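Local coordinates for protein carboxypeptidase D (Drosophila melanogaster, PDB 3MN8) that removes C-terminal arginine or lysine residues from peptides and proteins, using a catalytic zinc ion, to process growth factors, peptide hormones and neuropeptides, at residues N203-K208 with A295-F300. Residues are numbered along the deposited sequence; the frame is centred on the assembly and turned at random.
Sequences NWIVSK and AFSNCF
The phenyl ring of F296 leads away from the 203-208 segment and stacks with F292; it is the F296 backbone carbonyl that meets V206, whose methyl CG1 comes to 4.1 Å from F296 O. V206 reaches it with CG1 anti to its own carbonyl carbon (chi1 -64°). W204, which does not touch 295-300, meets F210 edge-to-face. The touch is loose, methyl against oxygen: besides V206, I205 CG2 lies 4.3 Å from S297 OG. The case illustrates how two chain turns can adjoin with no hydrogen bond between them, polar groups being met within each turn and by neighbours. On one side W204 O takes two donors, S207 N at 2.8 Å and S207 OG at 2.7 Å, the hydroxyl lying in the carbonyl plane on a lone pair. On the other, S297 OG accepts from C299 N at 2.9 Å (N-H...O 158°), an ST turn, and also bonds N293 O. I205 packs onto M289, F292 and N293, joining helices 196-205 and 289-296 beside K95 of strand 93-97, within the M14 catalytic domain. Strand 300-305 then pairs with strand 212-217, while from the transthyretin-like domain K364 NZ bonds S297 O and R367 N bonds N298 OD1.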
loop_
_atom_site.group_PDB
_atom_site.type_symbol
_atom_site.label_atom_id
_atom_site.label_comp_id
_atom_site.label_asym_id
_atom_site.label_seq_id
_atom_site.Cartn_x
_atom_site.Cartn_y
_atom_site.Cartn_z
ATOM N N ASN A 203 -7.356 7.791 -9.885
ATOM C CA ASN A 203 -8.013 8.953 -9.304
ATOM C C ASN A 203 -7.846 8.977 -7.813
ATOM O O ASN A 203 -7.617 10.023 -7.204
ATOM C CB ASN A 203 -9.509 8.909 -9.603
ATOM C CG ASN A 203 -9.861 9.586 -10.899
ATOM O OD1 ASN A 203 -8.998 9.838 -11.752
ATOM N ND2 ASN A 203 -11.144 9.894 -11.061
ATOM N N TRP A 204 -7.991 7.800 -7.228
ATOM C CA TRP A 204 -7.935 7.656 -5.792
ATOM C C TRP A 204 -6.533 7.934 -5.297
ATOM O O TRP A 204 -6.317 8.768 -4.412
ATOM C CB TRP A 204 -8.376 6.248 -5.408
ATOM C CG TRP A 204 -8.619 6.075 -3.960
ATOM C CD1 TRP A 204 -9.352 6.894 -3.148
ATOM C CD2 TRP A 204 -8.140 5.003 -3.129
ATOM N NE1 TRP A 204 -9.346 6.404 -1.856
ATOM C CE2 TRP A 204 -8.611 5.245 -1.820
ATOM C CE3 TRP A 204 -7.352 3.872 -3.362
ATOM C CZ2 TRP A 204 -8.319 4.394 -0.753
ATOM C CZ3 TRP A 204 -7.065 3.034 -2.303
ATOM C CH2 TRP A 204 -7.546 3.297 -1.017
ATOM N N ILE A 205 -5.572 7.253 -5.901
ATOM C CA ILE A 205 -4.177 7.334 -5.465
ATOM C C ILE A 205 -3.661 8.781 -5.414
ATOM O O ILE A 205 -2.913 9.146 -4.498
ATOM C CB ILE A 205 -3.255 6.420 -6.342
ATOM C CG1 ILE A 205 -3.660 4.950 -6.196
ATOM C CG2 ILE A 205 -1.798 6.579 -5.965
ATOM C CD1 ILE A 205 -3.107 4.045 -7.277
ATOM N N VAL A 206 -4.073 9.600 -6.380
ATOM C CA VAL A 206 -3.623 10.992 -6.450
ATOM C C VAL A 206 -4.539 11.928 -5.659
ATOM O O VAL A 206 -4.272 13.127 -5.545
ATOM C CB VAL A 206 -3.521 11.498 -7.910
ATOM C CG1 VAL A 206 -2.463 10.713 -8.682
ATOM C CG2 VAL A 206 -4.871 11.410 -8.600
ATOM N N SER A 207 -5.606 11.368 -5.091
ATOM C CA SER A 207 -6.621 12.175 -4.413
ATOM C C SER A 207 -6.260 12.464 -2.957
ATOM O O SER A 207 -6.799 13.385 -2.346
ATOM C CB SER A 207 -7.998 11.502 -4.515
ATOM O OG SER A 207 -8.198 10.541 -3.490
ATOM N N LYS A 208 -5.343 11.676 -2.415
ATOM C CA LYS A 208 -4.899 11.841 -1.039
ATOM C C LYS A 208 -3.402 11.597 -0.933
ATOM O O LYS A 208 -2.825 10.859 -1.722
ATOM C CB LYS A 208 -5.628 10.852 -0.121
ATOM C CG LYS A 208 -7.125 11.018 -0.119
ATOM C CD LYS A 208 -7.816 10.166 0.933
ATOM C CE LYS A 208 -9.267 10.652 1.073
ATOM N NZ LYS A 208 -10.111 9.939 2.081
ATOM N N ALA A 295 6.109 7.100 -8.648
ATOM C CA ALA A 295 6.487 8.067 -9.675
ATOM C C ALA A 295 5.493 9.212 -9.849
ATOM O O ALA A 295 5.856 10.254 -10.381
ATOM C CB ALA A 295 6.704 7.358 -11.004
ATOM N N PHE A 296 4.248 9.028 -9.416
ATOM C CA PHE A 296 3.228 10.046 -9.651
ATOM C C PHE A 296 2.588 10.499 -8.353
ATOM O O PHE A 296 1.551 11.175 -8.358
ATOM C CB PHE A 296 2.154 9.517 -10.601
ATOM C CG PHE A 296 2.674 9.160 -11.982
ATOM C CD1 PHE A 296 3.242 7.915 -12.234
ATOM C CD2 PHE A 296 2.586 10.071 -13.031
ATOM C CE1 PHE A 296 3.711 7.590 -13.504
ATOM C CE2 PHE A 296 3.061 9.747 -14.307
ATOM C CZ PHE A 296 3.621 8.509 -14.539
ATOM N N SER A 297 3.201 10.109 -7.238
ATOM C CA SER A 297 2.737 10.554 -5.931
ATOM C C SER A 297 3.857 10.364 -4.933
ATOM O O SER A 297 4.971 9.998 -5.304
ATOM C CB SER A 297 1.493 9.777 -5.481
ATOM O OG SER A 297 1.825 8.532 -4.871
ATOM N N ASN A 298 3.547 10.616 -3.669
ATOM C CA ASN A 298 4.490 10.441 -2.587
ATOM C C ASN A 298 4.547 8.973 -2.187
ATOM O O ASN A 298 5.491 8.535 -1.537
ATOM C CB ASN A 298 4.032 11.247 -1.375
ATOM C CG ASN A 298 4.169 12.740 -1.565
ATOM O OD1 ASN A 298 5.049 13.217 -2.272
ATOM N ND2 ASN A 298 3.302 13.492 -0.908
ATOM N N CYS A 299 3.520 8.215 -2.559
ATOM C CA CYS A 299 3.301 6.907 -1.957
ATOM C C CYS A 299 4.384 5.886 -2.297
ATOM O O CYS A 299 4.865 5.833 -3.429
ATOM C CB CYS A 299 1.923 6.349 -2.323
ATOM S SG CYS A 299 1.358 4.981 -1.259
ATOM N N PHE A 300 4.748 5.079 -1.296
ATOM C CA PHE A 300 5.707 3.993 -1.442
ATOM C C PHE A 300 4.982 2.640 -1.407
ATOM O O PHE A 300 4.740 2.096 -0.335
ATOM C CB PHE A 300 6.729 4.030 -0.299
ATOM C CG PHE A 300 7.691 5.194 -0.350
ATOM C CD1 PHE A 300 8.950 5.082 0.228
ATOM C CD2 PHE A 300 7.346 6.392 -0.967
ATOM C CE1 PHE A 300 9.850 6.146 0.195
ATOM C CE2 PHE A 300 8.237 7.468 -0.998
ATOM C CZ PHE A 300 9.485 7.346 -0.414
#